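Local coordinates for CDP-glucose-4,6-dehydratase (Yersinia pseudotuberculosis, PDB 1RKX), which catalyses the dehydration of CDP-D-glucose to a 4-keto-6-deoxy sugar nucleotide, with NAD bound in the Rossmann fold of a short-chain dehydrogenase/reductase, at residues 19-24 and 85-90; 26-31 and 234-239; 37-42 and 69-74. All blocks are in the same frame, centred on the assembly; numbering follows the deposited sequence.

Contact 1. Residues 19-24 and 85-90. With NAD (nicotinamide-adenine-dinucleotide), chain G.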
loop_
_atom_site.group_PDB
_atom_site.type_symbol
_atom_site.label_atom_id
_atom_site.label_comp_id
_atom_site.label_asym_id
_atom_site.label_seq_id
_atom_site.Cartn_x
_atom_site.Cartn_y
_atom_site.Cartn_z
ATOM N N GLY C 19 23.338 27.139 13.017
ATOM C CA GLY C 19 23.152 26.904 11.597
ATOM C C GLY C 19 22.149 27.845 10.949
ATOM O O GLY C 19 21.645 28.777 11.584
ATOM N N PHE C 20 21.854 27.584 9.680
ATOM C CA PHE C 20 20.926 28.401 8.903
ATOM C C PHE C 20 19.508 28.418 9.466
ATOM O O PHE C 20 19.011 29.470 9.880
ATOM C CB PHE C 20 20.921 27.912 7.447
ATOM C CG PHE C 20 19.918 28.607 6.563
ATOM C CD1 PHE C 20 19.924 29.995 6.427
ATOM C CD2 PHE C 20 19.001 27.864 5.824
ATOM C CE1 PHE C 20 19.030 30.638 5.563
ATOM C CE2 PHE C 20 18.101 28.489 4.955
ATOM C CZ PHE C 20 18.117 29.881 4.822
ATOM N N LYS C 21 18.845 27.264 9.481
ATOM C CA LYS C 21 17.481 27.200 9.996
ATOM C C LYS C 21 17.435 27.490 11.489
ATOM O O LYS C 21 16.528 28.171 11.969
ATOM C CB LYS C 21 16.862 25.824 9.728
ATOM C CG LYS C 21 16.660 25.513 8.246
ATOM C CD LYS C 21 16.084 24.122 8.035
ATOM C CE LYS C 21 14.702 23.982 8.660
ATOM N NZ LYS C 21 14.128 22.617 8.465
ATOM N N GLY C 22 18.415 26.966 12.216
ATOM C CA GLY C 22 18.473 27.170 13.650
ATOM C C GLY C 22 18.631 28.625 14.041
ATOM O O GLY C 22 18.063 29.063 15.040
ATOM N N GLY C 23 19.417 29.362 13.261
ATOM C CA GLY C 23 19.627 30.772 13.534
ATOM C C GLY C 23 18.343 31.554 13.334
ATOM O O GLY C 23 17.958 32.361 14.183
ATOM N N TRP C 24 17.665 31.330 12.213
ATOM C CA TRP C 24 16.412 32.047 11.984
ATOM C C TRP C 24 15.394 31.700 13.067
ATOM O O TRP C 24 14.689 32.578 13.562
ATOM C CB TRP C 24 15.834 31.730 10.597
ATOM C CG TRP C 24 16.468 32.527 9.486
ATOM C CD1 TRP C 24 17.410 32.104 8.603
ATOM C CD2 TRP C 24 16.200 33.898 9.161
ATOM N NE1 TRP C 24 17.751 33.125 7.738
ATOM C CE2 TRP C 24 17.021 34.237 8.063
ATOM C CE3 TRP C 24 15.344 34.872 9.695
ATOM C CZ2 TRP C 24 17.012 35.515 7.482
ATOM C CZ3 TRP C 24 15.333 36.146 9.119
ATOM C CH2 TRP C 24 16.165 36.452 8.023
ATOM N N PHE C 85 13.556 22.024 20.265
ATOM C CA PHE C 85 13.592 21.933 18.808
ATOM C C PHE C 85 14.941 21.305 18.478
ATOM O O PHE C 85 15.993 21.900 18.749
ATOM C CB PHE C 85 13.517 23.313 18.149
ATOM C CG PHE C 85 12.161 23.955 18.221
ATOM C CD1 PHE C 85 11.855 24.852 19.242
ATOM C CD2 PHE C 85 11.193 23.681 17.255
ATOM C CE1 PHE C 85 10.602 25.475 19.296
ATOM C CE2 PHE C 85 9.936 24.295 17.297
ATOM C CZ PHE C 85 9.640 25.196 18.321
ATOM N N HIS C 86 14.920 20.102 17.912
ATOM C CA HIS C 86 16.157 19.419 17.560
ATOM C C HIS C 86 16.463 19.622 16.084
ATOM O O HIS C 86 15.855 18.985 15.223
ATOM C CB HIS C 86 16.040 17.924 17.890
ATOM C CG HIS C 86 17.242 17.113 17.501
ATOM N ND1 HIS C 86 18.532 17.494 17.805
ATOM C CD2 HIS C 86 17.345 15.934 16.841
ATOM C CE1 HIS C 86 19.377 16.588 17.346
ATOM N NE2 HIS C 86 18.682 15.629 16.758
ATOM N N MET C 87 17.401 20.521 15.794
ATOM C CA MET C 87 17.776 20.794 14.417
ATOM C C MET C 87 19.218 20.453 14.077
ATOM O O MET C 87 19.615 20.538 12.917
ATOM C CB MET C 87 17.499 22.258 14.068
ATOM C CG MET C 87 16.019 22.562 13.944
ATOM S SD MET C 87 15.676 24.046 12.987
ATOM C CE MET C 87 15.843 25.260 14.235
ATOM N N ALA C 88 20.003 20.070 15.079
ATOM C CA ALA C 88 21.398 19.724 14.842
ATOM C C ALA C 88 21.492 18.407 14.074
ATOM O O ALA C 88 20.836 17.420 14.419
ATOM C CB ALA C 88 22.153 19.613 16.166
ATOM N N ALA C 89 22.313 18.402 13.030
ATOM C CA ALA C 89 22.501 17.214 12.217
ATOM C C ALA C 89 23.556 17.463 11.149
ATOM O O ALA C 89 23.910 18.609 10.881
ATOM C CB ALA C 89 21.174 16.829 11.546
ATOM N N GLN C 90 24.062 16.380 10.564
ATOM C CA GLN C 90 25.018 16.451 9.452
ATOM C C GLN C 90 23.967 16.507 8.338
ATOM O O GLN C 90 23.356 15.487 7.996
ATOM C CB GLN C 90 25.833 15.157 9.375
ATOM C CG GLN C 90 27.021 15.188 8.417
ATOM C CD GLN C 90 26.618 15.552 7.002
ATOM O OE1 GLN C 90 26.475 16.723 6.675
ATOM N NE2 GLN C 90 26.420 14.542 6.161
HETATM P PA NAD G . 23.228 23.980 8.803
HETATM O O1A NAD G . 24.432 23.214 8.415
HETATM O O2A NAD G . 23.239 25.442 8.532
HETATM O O5B NAD G . 22.906 23.774 10.365
HETATM C C5B NAD G . 23.254 22.515 10.990
HETATM C C4B NAD G . 23.430 22.685 12.500
HETATM O O4B NAD G . 23.791 21.350 12.924
HETATM C C3B NAD G . 24.610 23.574 12.865
HETATM O O3B NAD G . 24.141 24.513 13.852
HETATM C C2B NAD G . 25.633 22.577 13.378
HETATM O O2B NAD G . 26.579 23.154 14.321
HETATM C C1B NAD G . 24.747 21.495 13.939
HETATM N N9A NAD G . 25.448 20.232 14.109
HETATM C C8A NAD G . 25.882 19.372 13.135
HETATM N N7A NAD G . 26.506 18.298 13.613
HETATM C C5A NAD G . 26.473 18.480 14.982
HETATM C C6A NAD G . 26.971 17.692 16.043
HETATM N N6A NAD G . 27.611 16.547 15.931
HETATM N N1A NAD G . 26.777 18.155 17.319
HETATM C C2A NAD G . 26.115 19.348 17.471
HETATM N N3A NAD G . 25.612 20.159 16.566
HETATM C C4A NAD G . 25.824 19.666 15.315
HETATM O O3 NAD G . 21.989 23.312 8.131
HETATM P PN NAD G . 20.404 23.718 8.154
HETATM O O1N NAD G . 20.089 24.026 6.756
HETATM O O2N NAD G . 20.233 24.876 9.068
HETATM O O5D NAD G . 19.704 22.368 8.591
HETATM C C5D NAD G . 18.974 22.382 9.822
HETATM C C4D NAD G . 18.303 21.040 10.042
HETATM O O4D NAD G . 17.314 20.935 8.965
HETATM C C3D NAD G . 19.140 19.767 9.915
HETATM O O3D NAD G . 18.558 18.760 10.767
HETATM C C2D NAD G . 18.964 19.412 8.444
HETATM O O2D NAD G . 19.257 18.023 8.222
HETATM C C1D NAD G . 17.507 19.740 8.245
HETATM N N1N NAD G . 17.170 19.921 6.838
HETATM C C2N NAD G . 17.509 21.080 6.118
HETATM C C3N NAD G . 17.068 21.266 4.701
HETATM C C7N NAD G . 17.417 22.535 4.037
HETATM O O7N NAD G . 17.022 22.679 2.869
HETATM N N7N NAD G . 18.126 23.517 4.631
HETATM C C4N NAD G . 16.379 20.116 4.000
HETATM C C5N NAD G . 16.122 18.951 4.901
HETATM C C6N NAD G . 16.471 18.870 6.168
#
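Met87, just past the end of strand 83-86, lays its thioether against the first turn of helix 20-31 in the dinucleotide-binding site of the Rossmann fold. Between the protein segments the contact is apolar. Met87 CE comes within 3.3 Å of Gly22 CA, the methyl lying directly on the helix backbone, and SD lies against Lys21 CB. A bend at the last torsion of Met87 (chi3 -85°) turns the methyl toward the helix.

Hydrogen bonds from both segments hold NAD. Gly19 is the N-cap residue, and the helix start offers its amides to the pyrophosphate: Phe20 N donates almost straight to O2A of NAD (2.8 Å, 173°), and Lys21 N donates to O2N on the other phosphate. The N-terminal end of the helix dipole would be expected to favour this charge. From the loop after the strand, Met87 O accepts from O3D of the nicotinamide ribose, while Ala89 N reaches O4B of the adenosine ribose.

Van der Waals contacts add to these bonds. Lys21 runs beside the nicotinamide ribose on its way to Tyr242, to which NZ is hydrogen-bonded, and Ala88 CB lies 3.5 Å from N3A of the adenine.

Contact 2. Residues 26-31 and 234-239; sequences SLWLQT and HVLEPL
This is a buried, apolar helix-to-helix contact in which Trp28 of helix 20-31 reaches across to the first turn of helix 236-251. It joins the first helix of the Rossmann fold, the one that starts at the NAD pyrophosphate, to a helix entered some two hundred residues later in the chain. The backbones stay well apart, with 9.1 Å between Trp28 CA and Leu239 CA, and the tryptophan side chain bridges most of that distance.

The six-membered part of the indole does the touching. Its CE3 atom meets the CD2 methyl of Leu236 at 3.8 Å, and CZ3 packs on CB of Leu239 at 3.9 Å. CG of Trp28 stands opposite the backbone N (chi1 -161°), which directs the indole away from its own helix and toward the other. Leu236 also presents its carbonyl: O lies near the indole plane, at the ring edge, 3.6 Å from CZ3. Ile350 and Met354 of helix 342-355 pack on the same tryptophan, as do Ser240 and Leu243, further along helix 236-251.

Each segment also has a local polar bond of its own. Thr31 OG1 donates to Trp28 O at 2.7 Å, a side-chain bond back to the preceding turn of the helix. At the entry to helix 236-251, the imidazole of His234 caps the incoming turn while its NE2 is engaged by Glu349; Leu236 N donates to ND1 nearly straight (3.1 Å, 172°), close to the ring plane.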
loop_
_atom_site.group_PDB
_atom_site.type_symbol
_atom_site.label_atom_id
_atom_site.label_comp_id
_atom_site.label_asym_id
_atom_site.label_seq_id
_atom_site.Cartn_x
_atom_site.Cartn_y
_atom_site.Cartn_z
ATOM N N SER C 26 15.997 30.661 16.185
ATOM C CA SER C 26 16.437 31.255 17.445
ATOM C C SER C 26 16.116 32.746 17.480
ATOM O O SER C 26 15.627 33.255 18.490
ATOM C CB SER C 26 17.934 31.027 17.644
ATOM O OG SER C 26 18.197 29.643 17.819
ATOM N N LEU C 27 16.388 33.443 16.378
ATOM C CA LEU C 27 16.096 34.873 16.292
ATOM C C LEU C 27 14.597 35.106 16.443
ATOM O O LEU C 27 14.167 36.038 17.131
ATOM C CB LEU C 27 16.554 35.441 14.951
ATOM C CG LEU C 27 18.050 35.655 14.735
ATOM C CD1 LEU C 27 18.311 36.046 13.280
ATOM C CD2 LEU C 27 18.546 36.740 15.693
ATOM N N TRP C 28 13.803 34.253 15.800
ATOM C CA TRP C 28 12.347 34.366 15.854
ATOM C C TRP C 28 11.862 34.201 17.292
ATOM O O TRP C 28 11.067 35.002 17.786
ATOM C CB TRP C 28 11.698 33.299 14.965
ATOM C CG TRP C 28 10.264 33.600 14.583
ATOM C CD1 TRP C 28 9.375 34.392 15.261
ATOM C CD2 TRP C 28 9.556 33.091 13.444
ATOM N NE1 TRP C 28 8.160 34.406 14.613
ATOM C CE2 TRP C 28 8.243 33.617 13.495
ATOM C CE3 TRP C 28 9.903 32.240 12.386
ATOM C CZ2 TRP C 28 7.276 33.318 12.524
ATOM C CZ3 TRP C 28 8.937 31.941 11.417
ATOM C CH2 TRP C 28 7.639 32.483 11.498
ATOM N N LEU C 29 12.350 33.158 17.958
ATOM C CA LEU C 29 11.984 32.882 19.344
ATOM C C LEU C 29 12.382 34.059 20.237
ATOM O O LEU C 29 11.613 34.473 21.106
ATOM C CB LEU C 29 12.679 31.602 19.827
ATOM C CG LEU C 29 12.168 30.293 19.208
ATOM C CD1 LEU C 29 13.123 29.142 19.525
ATOM C CD2 LEU C 29 10.772 29.999 19.748
ATOM N N GLN C 30 13.583 34.591 20.022
ATOM C CA GLN C 30 14.054 35.729 20.810
ATOM C C GLN C 30 13.116 36.928 20.662
ATOM O O GLN C 30 12.731 37.546 21.656
ATOM C CB GLN C 30 15.467 36.130 20.387
ATOM C CG GLN C 30 16.526 35.074 20.681
ATOM C CD GLN C 30 17.889 35.433 20.123
ATOM O OE1 GLN C 30 18.731 34.554 19.899
ATOM N NE2 GLN C 30 18.121 36.722 19.900
ATOM N N THR C 31 12.741 37.252 19.425
ATOM C CA THR C 31 11.857 38.391 19.194
ATOM C C THR C 31 10.500 38.228 19.868
ATOM O O THR C 31 9.846 39.219 20.183
ATOM C CB THR C 31 11.622 38.651 17.690
ATOM O OG1 THR C 31 10.838 37.596 17.130
ATOM C CG2 THR C 31 12.941 38.733 16.959
ATOM N N HIS C 234 10.806 29.758 1.434
ATOM C CA HIS C 234 11.588 30.627 2.297
ATOM C C HIS C 234 11.703 29.918 3.640
ATOM O O HIS C 234 10.756 29.266 4.096
ATOM C CB HIS C 234 10.897 31.982 2.452
ATOM C CG HIS C 234 11.738 33.016 3.132
ATOM N ND1 HIS C 234 11.931 33.042 4.496
ATOM C CD2 HIS C 234 12.452 34.051 2.631
ATOM C CE1 HIS C 234 12.726 34.051 4.808
ATOM N NE2 HIS C 234 13.057 34.679 3.694
ATOM N N VAL C 235 12.866 30.046 4.268
ATOM C CA VAL C 235 13.129 29.401 5.546
ATOM C C VAL C 235 12.063 29.667 6.612
ATOM O O VAL C 235 11.791 28.810 7.449
ATOM C CB VAL C 235 14.532 29.805 6.084
ATOM C CG1 VAL C 235 14.618 31.317 6.272
ATOM C CG2 VAL C 235 14.822 29.069 7.388
ATOM N N LEU C 236 11.443 30.841 6.582
ATOM C CA LEU C 236 10.423 31.145 7.577
ATOM C C LEU C 236 9.125 30.345 7.403
ATOM O O LEU C 236 8.351 30.208 8.348
ATOM C CB LEU C 236 10.118 32.645 7.575
ATOM C CG LEU C 236 11.304 33.556 7.917
ATOM C CD1 LEU C 236 10.869 35.013 7.847
ATOM C CD2 LEU C 236 11.838 33.217 9.314
ATOM N N GLU C 237 8.890 29.809 6.207
ATOM C CA GLU C 237 7.674 29.034 5.952
ATOM C C GLU C 237 7.620 27.762 6.811
ATOM O O GLU C 237 6.689 27.583 7.592
ATOM C CB GLU C 237 7.569 28.696 4.461
ATOM C CG GLU C 237 7.577 29.938 3.553
ATOM C CD GLU C 237 6.189 30.514 3.279
ATOM O OE1 GLU C 237 5.356 30.598 4.213
ATOM O OE2 GLU C 237 5.932 30.902 2.119
ATOM N N PRO C 238 8.603 26.855 6.673
ATOM C CA PRO C 238 8.511 25.667 7.521
ATOM C C PRO C 238 8.659 26.017 9.001
ATOM O O PRO C 238 8.016 25.404 9.851
ATOM C CB PRO C 238 9.648 24.779 7.011
ATOM C CG PRO C 238 10.639 25.770 6.448
ATOM C CD PRO C 238 9.729 26.742 5.730
ATOM N N LEU C 239 9.495 27.006 9.305
ATOM C CA LEU C 239 9.692 27.404 10.697
ATOM C C LEU C 239 8.374 27.855 11.327
ATOM O O LEU C 239 8.110 27.571 12.496
ATOM C CB LEU C 239 10.744 28.515 10.797
ATOM C CG LEU C 239 12.189 28.040 11.017
ATOM C CD1 LEU C 239 12.574 27.009 9.967
ATOM C CD2 LEU C 239 13.134 29.232 10.987
#

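Contact 3. Residues 37-42 and 69-74; sequences KGYSLT and QNKLLE. With NAD (nicotinamide-adenine-dinucleotide), chain G.
Tyr39 and Leu72 form the buried, closely packed part of this contact, with a leucine methyl set over the face of the phenol. Leu72 CD1 stands 4.0 Å from the centroid of the Tyr39 ring and 13° off its normal, a CH-pi contact close to the ring axis. The ring reaches the helix because CG of Tyr39 points opposite its backbone N (chi1 -175°), carrying the phenol out from the strand. Leu72 is buried too, and Tyr113 of helix 100-121 packs against it.

Strand 35-40 and helix 69-79 belong to the first half of the Rossmann fold, where helices cover the parallel sheet; between the two segments Tyr39 carries most of the contact. Beyond it the chain leaves the strand at the cofactor. Leu41 N makes a weak hydrogen bond to O2B of the NAD adenosine ribose (3.2 Å, 134°), and the Leu41 side chain lies against the adenine, with CD1 3.6 Å from C5A.

The more open side of the contact belongs to Lys71, which is partly exposed. It is looser in its exposure, although the extended chain passes close to the phenol oxygen, with CG 3.4 Å from Tyr39 OH, a packing contact. The polar ends find their partners elsewhere: Tyr39 OH is hydrogen-bonded to the backbone O of Asp65, and Lys71 NZ to the backbone O of Ile63.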
loop_
_atom_site.group_PDB
_atom_site.type_symbol
_atom_site.label_atom_id
_atom_site.label_comp_id
_atom_site.label_asym_id
_atom_site.label_seq_id
_atom_site.Cartn_x
_atom_site.Cartn_y
_atom_site.Cartn_z
ATOM N N LYS C 37 18.032 28.723 24.727
ATOM C CA LYS C 37 19.368 28.169 24.926
ATOM C C LYS C 37 19.668 27.307 23.707
ATOM O O LYS C 37 18.827 26.520 23.277
ATOM C CB LYS C 37 19.450 27.303 26.189
ATOM C CG LYS C 37 20.853 26.716 26.403
ATOM C CD LYS C 37 20.982 25.946 27.716
ATOM C CE LYS C 37 22.411 25.440 27.915
ATOM N NZ LYS C 37 22.570 24.626 29.156
ATOM N N GLY C 38 20.861 27.464 23.150
ATOM C CA GLY C 38 21.243 26.690 21.983
ATOM C C GLY C 38 22.421 25.769 22.267
ATOM O O GLY C 38 23.252 26.056 23.129
ATOM N N TYR C 39 22.484 24.660 21.533
ATOM C CA TYR C 39 23.559 23.675 21.687
ATOM C C TYR C 39 23.935 23.220 20.280
ATOM O O TYR C 39 23.137 22.558 19.610
ATOM C CB TYR C 39 23.051 22.486 22.505
ATOM C CG TYR C 39 24.096 21.441 22.840
ATOM C CD1 TYR C 39 24.778 21.472 24.058
ATOM C CD2 TYR C 39 24.385 20.404 21.950
ATOM C CE1 TYR C 39 25.720 20.492 24.387
ATOM C CE2 TYR C 39 25.331 19.419 22.269
ATOM C CZ TYR C 39 25.990 19.472 23.491
ATOM O OH TYR C 39 26.909 18.503 23.825
ATOM N N SER C 40 25.134 23.588 19.834
ATOM C CA SER C 40 25.614 23.234 18.495
ATOM C C SER C 40 27.131 23.238 18.457
ATOM O O SER C 40 27.795 23.617 19.422
ATOM C CB SER C 40 25.161 24.273 17.453
ATOM O OG SER C 40 23.788 24.604 17.550
ATOM N N LEU C 41 27.677 22.815 17.324
ATOM C CA LEU C 41 29.115 22.880 17.122
ATOM C C LEU C 41 29.272 24.313 16.614
ATOM O O LEU C 41 28.270 24.989 16.355
ATOM C CB LEU C 41 29.565 21.920 16.022
ATOM C CG LEU C 41 29.446 20.417 16.267
ATOM C CD1 LEU C 41 29.908 19.675 15.018
ATOM C CD2 LEU C 41 30.296 20.021 17.469
ATOM N N THR C 42 30.505 24.778 16.470
ATOM C CA THR C 42 30.750 26.125 15.966
ATOM C C THR C 42 30.048 26.282 14.612
ATOM O O THR C 42 29.944 25.317 13.852
ATOM C CB THR C 42 32.265 26.367 15.790
ATOM O OG1 THR C 42 32.889 26.410 17.080
ATOM C CG2 THR C 42 32.530 27.673 15.056
ATOM N N GLN C 69 26.868 12.293 24.692
ATOM C CA GLN C 69 25.670 12.006 25.473
ATOM C C GLN C 69 25.545 12.718 26.817
ATOM O O GLN C 69 24.505 13.316 27.115
ATOM C CB GLN C 69 25.540 10.497 25.694
ATOM C CG GLN C 69 24.230 10.087 26.372
ATOM C CD GLN C 69 24.113 8.583 26.557
ATOM O OE1 GLN C 69 24.939 7.821 26.056
ATOM N NE2 GLN C 69 23.079 8.150 27.273
ATOM N N ASN C 70 26.590 12.655 27.635
ATOM C CA ASN C 70 26.515 13.283 28.945
ATOM C C ASN C 70 26.527 14.808 28.894
ATOM O O ASN C 70 25.802 15.465 29.645
ATOM C CB ASN C 70 27.650 12.798 29.847
ATOM C CG ASN C 70 27.361 13.055 31.310
ATOM O OD1 ASN C 70 26.486 12.416 31.900
ATOM N ND2 ASN C 70 28.078 14.002 31.901
ATOM N N LYS C 71 27.352 15.372 28.021
ATOM C CA LYS C 71 27.421 16.824 27.903
ATOM C C LYS C 71 26.077 17.384 27.441
ATOM O O LYS C 71 25.687 18.477 27.839
ATOM C CB LYS C 71 28.519 17.233 26.921
ATOM C CG LYS C 71 28.665 18.739 26.775
ATOM C CD LYS C 71 29.795 19.100 25.830
ATOM C CE LYS C 71 29.892 20.603 25.668
ATOM N NZ LYS C 71 30.997 20.993 24.757
ATOM N N LEU C 72 25.371 16.631 26.597
ATOM C CA LEU C 72 24.064 17.063 26.107
ATOM C C LEU C 72 23.032 16.947 27.229
ATOM O O LEU C 72 22.185 17.825 27.399
ATOM C CB LEU C 72 23.638 16.212 24.906
ATOM C CG LEU C 72 22.243 16.481 24.333
ATOM C CD1 LEU C 72 22.079 17.958 23.982
ATOM C CD2 LEU C 72 22.040 15.610 23.095
ATOM N N LEU C 73 23.108 15.855 27.989
ATOM C CA LEU C 73 22.195 15.632 29.108
ATOM C C LEU C 73 22.334 16.770 30.119
ATOM O O LEU C 73 21.336 17.325 30.588
ATOM C CB LEU C 73 22.521 14.298 29.783
ATOM C CG LEU C 73 21.944 13.999 31.173
ATOM C CD1 LEU C 73 20.428 13.848 31.095
ATOM C CD2 LEU C 73 22.592 12.720 31.714
ATOM N N GLU C 74 23.577 17.112 30.449
ATOM C CA GLU C 74 23.849 18.181 31.404
ATOM C C GLU C 74 23.371 19.536 30.897
ATOM O O GLU C 74 22.782 20.310 31.651
ATOM C CB GLU C 74 25.347 18.256 31.711
ATOM C CG GLU C 74 25.880 17.075 32.499
ATOM C CD GLU C 74 25.160 16.885 33.819
ATOM O OE1 GLU C 74 25.094 17.851 34.610
ATOM O OE2 GLU C 74 24.659 15.768 34.067
HETATM P PA NAD G . 23.228 23.980 8.803
HETATM O O1A NAD G . 24.432 23.214 8.415
HETATM O O2A NAD G . 23.239 25.442 8.532
HETATM O O5B NAD G . 22.906 23.774 10.365
HETATM C C5B NAD G . 23.254 22.515 10.990
HETATM C C4B NAD G . 23.430 22.685 12.500
HETATM O O4B NAD G . 23.791 21.350 12.924
HETATM C C3B NAD G . 24.610 23.574 12.865
HETATM O O3B NAD G . 24.141 24.513 13.852
HETATM C C2B NAD G . 25.633 22.577 13.378
HETATM O O2B NAD G . 26.579 23.154 14.321
HETATM C C1B NAD G . 24.747 21.495 13.939
HETATM N N9A NAD G . 25.448 20.232 14.109
HETATM C C8A NAD G . 25.882 19.372 13.135
HETATM N N7A NAD G . 26.506 18.298 13.613
HETATM C C5A NAD G . 26.473 18.480 14.982
HETATM C C6A NAD G . 26.971 17.692 16.043
HETATM N N6A NAD G . 27.611 16.547 15.931
HETATM N N1A NAD G . 26.777 18.155 17.319
HETATM C C2A NAD G . 26.115 19.348 17.471
HETATM N N3A NAD G . 25.612 20.159 16.566
HETATM C C4A NAD G . 25.824 19.666 15.315
HETATM O O3 NAD G . 21.989 23.312 8.131
HETATM P PN NAD G . 20.404 23.718 8.154
HETATM O O1N NAD G . 20.089 24.026 6.756
HETATM O O2N NAD G . 20.233 24.876 9.068
HETATM O O5D NAD G . 19.704 22.368 8.591
HETATM C C5D NAD G . 18.974 22.382 9.822
HETATM C C4D NAD G . 18.303 21.040 10.042
HETATM O O4D NAD G . 17.314 20.935 8.965
HETATM C C3D NAD G . 19.140 19.767 9.915
HETATM O O3D NAD G . 18.558 18.760 10.767
HETATM C C2D NAD G . 18.964 19.412 8.444
HETATM O O2D NAD G . 19.257 18.023 8.222
HETATM C C1D NAD G . 17.507 19.740 8.245
HETATM N N1N NAD G . 17.170 19.921 6.838
HETATM C C2N NAD G . 17.509 21.080 6.118
HETATM C C3N NAD G . 17.068 21.266 4.701
HETATM C C7N NAD G . 17.417 22.535 4.037
HETATM O O7N NAD G . 17.022 22.679 2.869
HETATM N N7N NAD G . 18.126 23.517 4.631
HETATM C C4N NAD G . 16.379 20.116 4.000
HETATM C C5N NAD G . 16.122 18.951 4.901
HETATM C C6N NAD G . 16.471 18.870 6.168
#

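Overall arrangement
Contacts 1 and 2 share helix 20-31. Their centres are 11 Å apart and they touch directly, Leu239 CD2 lying 3.7 Å from both Lys21 O and Trp24 CB, so contact 2 packs on the same helix whose first turn carries the pyrophosphate-binding amides. Contact 3 does not touch contact 1 (nearest atoms about 5 Å apart) but reaches the same sheet; its centre is 13 Å from that of contact 1 and 21 Å from that of contact 2. NAD spans the gap: contact 1 holds the pyrophosphate and both riboses, and residues 37-42 meet the adenosine half again, at O2B and the adenine. In contact 2, the Leu239 side chain is about 8 Å from the bound NAD.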